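Local structure of ethylbenzene dehydrogenase alpha-subunit (2IVF) at residues I746-T758 / G766-S778. The protein is the alpha-subunit of a molybdenum enzyme of the molybdopterin oxidoreductase family, carrying two pterin guanine dinucleotides, a molybdenum atom and an iron-sulfur cluster. Sequence-based numbering, arbitrary orientation.
Sequences INRAVGVFAKDYT and GQTRFLSMGTGVS
Leu771 N donates to Val752 O over 2.8 Å, the one strong direct hydrogen bond between 746-758 and 766-778; the N-H points nearly straight at the oxygen (160°). Phe770 CA adds a CA-H...O contact to the same carbonyl. Nearby, a water bridges Val750 O, to which it donates, and Ser772 OG, 2.9 Å from the water oxygen. That hydroxyl, held between its own backbone N and carbonyl carbon (chi1 83°), accepts from Gly774 N at 3.1 Å, forming an ST turn.

Apolar contacts flank this polar centre. Val752 sends its two methyls to different partners: CG1 to Phe770 CB, and CG2 to Gly774 CA at 3.5 Å. Val750 CB meets Thr775 CG2, while Thr775 OG1 turns to Asp486 and Tyr490. Leu771 CD1 lies against Ala754 N at 3.5 Å and against its methyl.

Thr768 serves two rings: its CG2 sits over a face of Phe753, 3.4 Å from CE1, and its OG1 lies above a face of Tyr757, offset toward the rim. Tyr757 OH bonds to Glu765, and Phe753 also packs edge-to-face on Phe671.

The arrangement is a chain reversal through one short helix, 759-765, which joins the two segments: the loop that leaves helix 736-749 packs against strand 767-769, at the edge of a three-stranded antiparallel sheet with 659-661 and 670-676, and against the loop after it.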
loop_
_atom_site.group_PDB
_atom_site.type_symbol
_atom_site.label_atom_id
_atom_site.label_comp_id
_atom_site.label_asym_id
_atom_site.label_seq_id
_atom_site.Cartn_x
_atom_site.Cartn_y
_atom_site.Cartn_z
ATOM N N ILE A 746 -5.762 -20.717 -23.821
ATOM C CA ILE A 746 -6.906 -20.985 -22.956
ATOM C C ILE A 746 -7.841 -19.767 -22.986
ATOM O O ILE A 746 -9.011 -19.927 -23.244
ATOM C CB ILE A 746 -6.485 -21.287 -21.501
ATOM C CG1 ILE A 746 -5.763 -22.640 -21.400
ATOM C CG2 ILE A 746 -7.723 -21.169 -20.555
ATOM C CD1 ILE A 746 -4.999 -22.822 -20.076
ATOM N N ASN A 747 -7.306 -18.548 -22.796
ATOM C CA ASN A 747 -8.129 -17.344 -22.843
ATOM C C ASN A 747 -8.825 -17.160 -24.185
ATOM O O ASN A 747 -9.974 -16.677 -24.256
ATOM C CB ASN A 747 -7.291 -16.077 -22.495
ATOM C CG ASN A 747 -7.072 -15.890 -20.992
ATOM O OD1 ASN A 747 -6.346 -14.990 -20.578
ATOM N ND2 ASN A 747 -7.669 -16.728 -20.182
ATOM N N ARG A 748 -8.150 -17.534 -25.264
ATOM C CA ARG A 748 -8.761 -17.438 -26.599
ATOM C C ARG A 748 -9.890 -18.448 -26.804
ATOM O O ARG A 748 -10.899 -18.168 -27.438
ATOM C CB ARG A 748 -7.710 -17.656 -27.689
ATOM C CG ARG A 748 -6.660 -16.542 -27.809
ATOM C CD ARG A 748 -5.431 -17.050 -28.523
ATOM N NE ARG A 748 -5.631 -17.100 -29.952
ATOM C CZ ARG A 748 -4.864 -17.769 -30.806
ATOM N NH1 ARG A 748 -3.853 -18.503 -30.387
ATOM N NH2 ARG A 748 -5.141 -17.728 -32.084
ATOM N N ALA A 749 -9.669 -19.637 -26.279
ATOM C CA ALA A 749 -10.572 -20.753 -26.400
ATOM C C ALA A 749 -11.861 -20.500 -25.638
ATOM O O ALA A 749 -12.914 -20.900 -26.098
ATOM C CB ALA A 749 -9.882 -22.032 -25.886
ATOM N N VAL A 750 -11.779 -19.839 -24.500
ATOM C CA VAL A 750 -12.952 -19.588 -23.645
ATOM C C VAL A 750 -13.570 -18.203 -23.787
ATOM O O VAL A 750 -14.416 -17.812 -22.981
ATOM C CB VAL A 750 -12.628 -19.864 -22.158
ATOM C CG1 VAL A 750 -12.086 -21.282 -22.035
ATOM C CG2 VAL A 750 -11.629 -18.843 -21.544
ATOM N N GLY A 751 -13.096 -17.439 -24.760
ATOM C CA GLY A 751 -13.646 -16.110 -25.027
ATOM C C GLY A 751 -13.165 -14.955 -24.169
ATOM O O GLY A 751 -13.695 -13.837 -24.247
ATOM N N VAL A 752 -12.184 -15.203 -23.323
ATOM C CA VAL A 752 -11.643 -14.155 -22.454
ATOM C C VAL A 752 -10.773 -13.226 -23.288
ATOM O O VAL A 752 -10.794 -12.011 -23.098
ATOM C CB VAL A 752 -10.889 -14.790 -21.257
ATOM C CG1 VAL A 752 -9.963 -13.804 -20.559
ATOM C CG2 VAL A 752 -11.918 -15.443 -20.285
ATOM N N PHE A 753 -10.066 -13.804 -24.241
ATOM C CA PHE A 753 -9.364 -13.032 -25.258
ATOM C C PHE A 753 -10.105 -13.317 -26.545
ATOM O O PHE A 753 -10.735 -14.369 -26.699
ATOM C CB PHE A 753 -7.920 -13.507 -25.384
ATOM C CG PHE A 753 -6.968 -13.002 -24.317
ATOM C CD1 PHE A 753 -7.377 -12.231 -23.243
ATOM C CD2 PHE A 753 -5.631 -13.392 -24.368
ATOM C CE1 PHE A 753 -6.478 -11.827 -22.275
ATOM C CE2 PHE A 753 -4.721 -12.997 -23.388
ATOM C CZ PHE A 753 -5.145 -12.231 -22.344
ATOM N N ALA A 754 -10.014 -12.381 -27.487
ATOM C CA ALA A 754 -10.463 -12.633 -28.836
ATOM C C ALA A 754 -9.764 -13.839 -29.402
ATOM O O ALA A 754 -8.606 -14.161 -29.040
ATOM C CB ALA A 754 -10.216 -11.424 -29.696
ATOM N N LYS A 755 -10.460 -14.550 -30.278
ATOM C CA LYS A 755 -9.880 -15.756 -30.896
ATOM C C LYS A 755 -8.559 -15.501 -31.640
ATOM O O LYS A 755 -7.705 -16.357 -31.678
ATOM C CB LYS A 755 -10.872 -16.400 -31.830
ATOM C CG LYS A 755 -11.059 -15.631 -33.121
ATOM C CD LYS A 755 -12.120 -16.263 -34.043
ATOM C CE LYS A 755 -12.242 -15.425 -35.354
ATOM N NZ LYS A 755 -13.426 -15.786 -36.239
ATOM N N ASP A 756 -8.404 -14.326 -32.225
ATOM C CA ASP A 756 -7.156 -13.941 -32.925
ATOM C C ASP A 756 -6.135 -13.152 -32.066
ATOM O O ASP A 756 -5.183 -12.584 -32.574
ATOM C CB ASP A 756 -7.518 -13.141 -34.196
ATOM C CG ASP A 756 -8.191 -11.801 -33.898
ATOM O OD1 ASP A 756 -8.503 -11.493 -32.724
ATOM O OD2 ASP A 756 -8.405 -11.044 -34.870
ATOM N N TYR A 757 -6.369 -13.081 -30.773
ATOM C CA TYR A 757 -5.484 -12.359 -29.876
ATOM C C TYR A 757 -4.385 -13.262 -29.338
ATOM O O TYR A 757 -4.458 -13.793 -28.230
ATOM C CB TYR A 757 -6.250 -11.726 -28.743
ATOM C CG TYR A 757 -5.443 -10.650 -28.077
ATOM C CD1 TYR A 757 -5.350 -9.378 -28.658
ATOM C CD2 TYR A 757 -4.728 -10.908 -26.904
ATOM C CE1 TYR A 757 -4.603 -8.366 -28.060
ATOM C CE2 TYR A 757 -3.962 -9.912 -26.296
ATOM C CZ TYR A 757 -3.900 -8.631 -26.879
ATOM O OH TYR A 757 -3.125 -7.634 -26.300
ATOM N N THR A 758 -3.335 -13.363 -30.127
ATOM C CA THR A 758 -2.234 -14.249 -29.892
ATOM C C THR A 758 -1.262 -13.696 -28.886
ATOM O O THR A 758 -1.259 -12.498 -28.564
ATOM C CB THR A 758 -1.470 -14.439 -31.199
ATOM O OG1 THR A 758 -1.034 -13.151 -31.653
ATOM C CG2 THR A 758 -2.359 -15.073 -32.273
ATOM N N GLY A 766 1.032 -5.387 -24.439
ATOM C CA GLY A 766 1.251 -5.362 -22.999
ATOM C C GLY A 766 0.035 -5.514 -22.121
ATOM O O GLY A 766 0.154 -5.838 -20.930
ATOM N N GLN A 767 -1.135 -5.309 -22.686
ATOM C CA GLN A 767 -2.370 -5.538 -21.947
ATOM C C GLN A 767 -3.563 -5.513 -22.880
ATOM O O GLN A 767 -3.523 -4.951 -23.978
ATOM C CB GLN A 767 -2.589 -4.493 -20.839
ATOM C CG GLN A 767 -2.937 -3.185 -21.383
ATOM C CD GLN A 767 -3.240 -2.151 -20.285
ATOM O OE1 GLN A 767 -2.304 -1.605 -19.720
ATOM N NE2 GLN A 767 -4.521 -1.862 -20.016
ATOM N N THR A 768 -4.636 -6.133 -22.411
ATOM C CA THR A 768 -5.901 -6.182 -23.116
ATOM C C THR A 768 -7.065 -6.368 -22.160
ATOM O O THR A 768 -6.980 -7.156 -21.222
ATOM C CB THR A 768 -5.948 -7.311 -24.210
ATOM O OG1 THR A 768 -6.989 -6.968 -25.112
ATOM C CG2 THR A 768 -6.214 -8.742 -23.669
ATOM N N ARG A 769 -8.142 -5.622 -22.408
ATOM C CA ARG A 769 -9.428 -5.862 -21.733
ATOM C C ARG A 769 -9.920 -7.268 -21.976
ATOM O O ARG A 769 -9.870 -7.780 -23.079
ATOM C CB ARG A 769 -10.481 -4.858 -22.222
ATOM C CG ARG A 769 -10.443 -3.571 -21.462
ATOM C CD ARG A 769 -11.157 -2.564 -22.200
ATOM N NE ARG A 769 -11.705 -1.518 -21.359
ATOM C CZ ARG A 769 -11.155 -0.331 -21.121
ATOM N NH1 ARG A 769 -9.929 -0.067 -21.499
ATOM N NH2 ARG A 769 -11.851 0.563 -20.438
ATOM N N PHE A 770 -10.415 -7.912 -20.943
ATOM C CA PHE A 770 -11.018 -9.210 -21.152
ATOM C C PHE A 770 -12.406 -9.092 -21.746
ATOM O O PHE A 770 -13.116 -8.075 -21.557
ATOM C CB PHE A 770 -10.945 -10.085 -19.899
ATOM C CG PHE A 770 -11.631 -9.553 -18.659
ATOM C CD1 PHE A 770 -13.031 -9.593 -18.527
ATOM C CD2 PHE A 770 -10.876 -9.239 -17.540
ATOM C CE1 PHE A 770 -13.648 -9.192 -17.314
ATOM C CE2 PHE A 770 -11.483 -8.882 -16.348
ATOM C CZ PHE A 770 -12.861 -8.865 -16.232
ATOM N N LEU A 771 -12.779 -10.079 -22.524
ATOM C CA LEU A 771 -14.017 -9.987 -23.275
ATOM C C LEU A 771 -15.146 -10.840 -22.686
ATOM O O LEU A 771 -16.271 -10.845 -23.182
ATOM C CB LEU A 771 -13.771 -10.389 -24.714
ATOM C CG LEU A 771 -12.704 -9.553 -25.428
ATOM C CD1 LEU A 771 -12.547 -10.078 -26.831
ATOM C CD2 LEU A 771 -13.138 -8.082 -25.432
ATOM N N SER A 772 -14.828 -11.581 -21.656
ATOM C CA SER A 772 -15.836 -12.400 -20.976
ATOM C C SER A 772 -15.277 -12.898 -19.651
ATOM O O SER A 772 -14.087 -12.727 -19.376
ATOM C CB SER A 772 -16.246 -13.593 -21.821
ATOM O OG SER A 772 -15.342 -14.636 -21.679
ATOM N N MET A 773 -16.155 -13.498 -18.839
ATOM C CA MET A 773 -15.774 -14.069 -17.576
ATOM C C MET A 773 -15.321 -15.539 -17.715
ATOM O O MET A 773 -15.149 -16.226 -16.695
ATOM C CB MET A 773 -16.971 -13.998 -16.581
ATOM C CG MET A 773 -17.407 -12.615 -16.125
ATOM S SD MET A 773 -16.112 -11.704 -15.364
ATOM C CE MET A 773 -16.838 -10.070 -15.368
ATOM N N GLY A 774 -15.126 -16.008 -18.937
ATOM C CA GLY A 774 -14.648 -17.365 -19.183
ATOM C C GLY A 774 -15.759 -18.362 -18.966
ATOM O O GLY A 774 -16.913 -18.045 -19.175
ATOM N N THR A 775 -15.414 -19.566 -18.507
ATOM C CA THR A 775 -16.353 -20.697 -18.487
ATOM C C THR A 775 -16.669 -21.164 -17.057
ATOM O O THR A 775 -17.425 -22.121 -16.878
ATOM C CB THR A 775 -15.775 -21.893 -19.275
ATOM O OG1 THR A 775 -14.515 -22.265 -18.718
ATOM C CG2 THR A 775 -15.598 -21.564 -20.735
ATOM N N GLY A 776 -16.095 -20.503 -16.055
ATOM C CA GLY A 776 -16.222 -20.946 -14.656
ATOM C C GLY A 776 -17.417 -20.280 -14.029
ATOM O O GLY A 776 -18.277 -19.739 -14.725
ATOM N N VAL A 777 -17.457 -20.292 -12.703
ATOM C CA VAL A 777 -18.641 -19.864 -11.969
ATOM C C VAL A 777 -19.002 -18.435 -12.300
ATOM O O VAL A 777 -20.162 -18.136 -12.487
ATOM C CB VAL A 777 -18.454 -20.022 -10.428
ATOM C CG1 VAL A 777 -19.699 -19.540 -9.696
ATOM C CG2 VAL A 777 -18.167 -21.477 -10.078
ATOM N N SER A 778 -18.007 -17.561 -12.400
ATOM C CA SER A 778 -18.269 -16.146 -12.667
ATOM C C SER A 778 -19.117 -15.894 -13.903
ATOM O O SER A 778 -19.856 -14.927 -13.968
ATOM C CB SER A 778 -16.961 -15.385 -12.820
ATOM O OG SER A 778 -16.277 -15.236 -11.613
HETATM O O HOH W 1 -16.745 -16.588 -23.272
#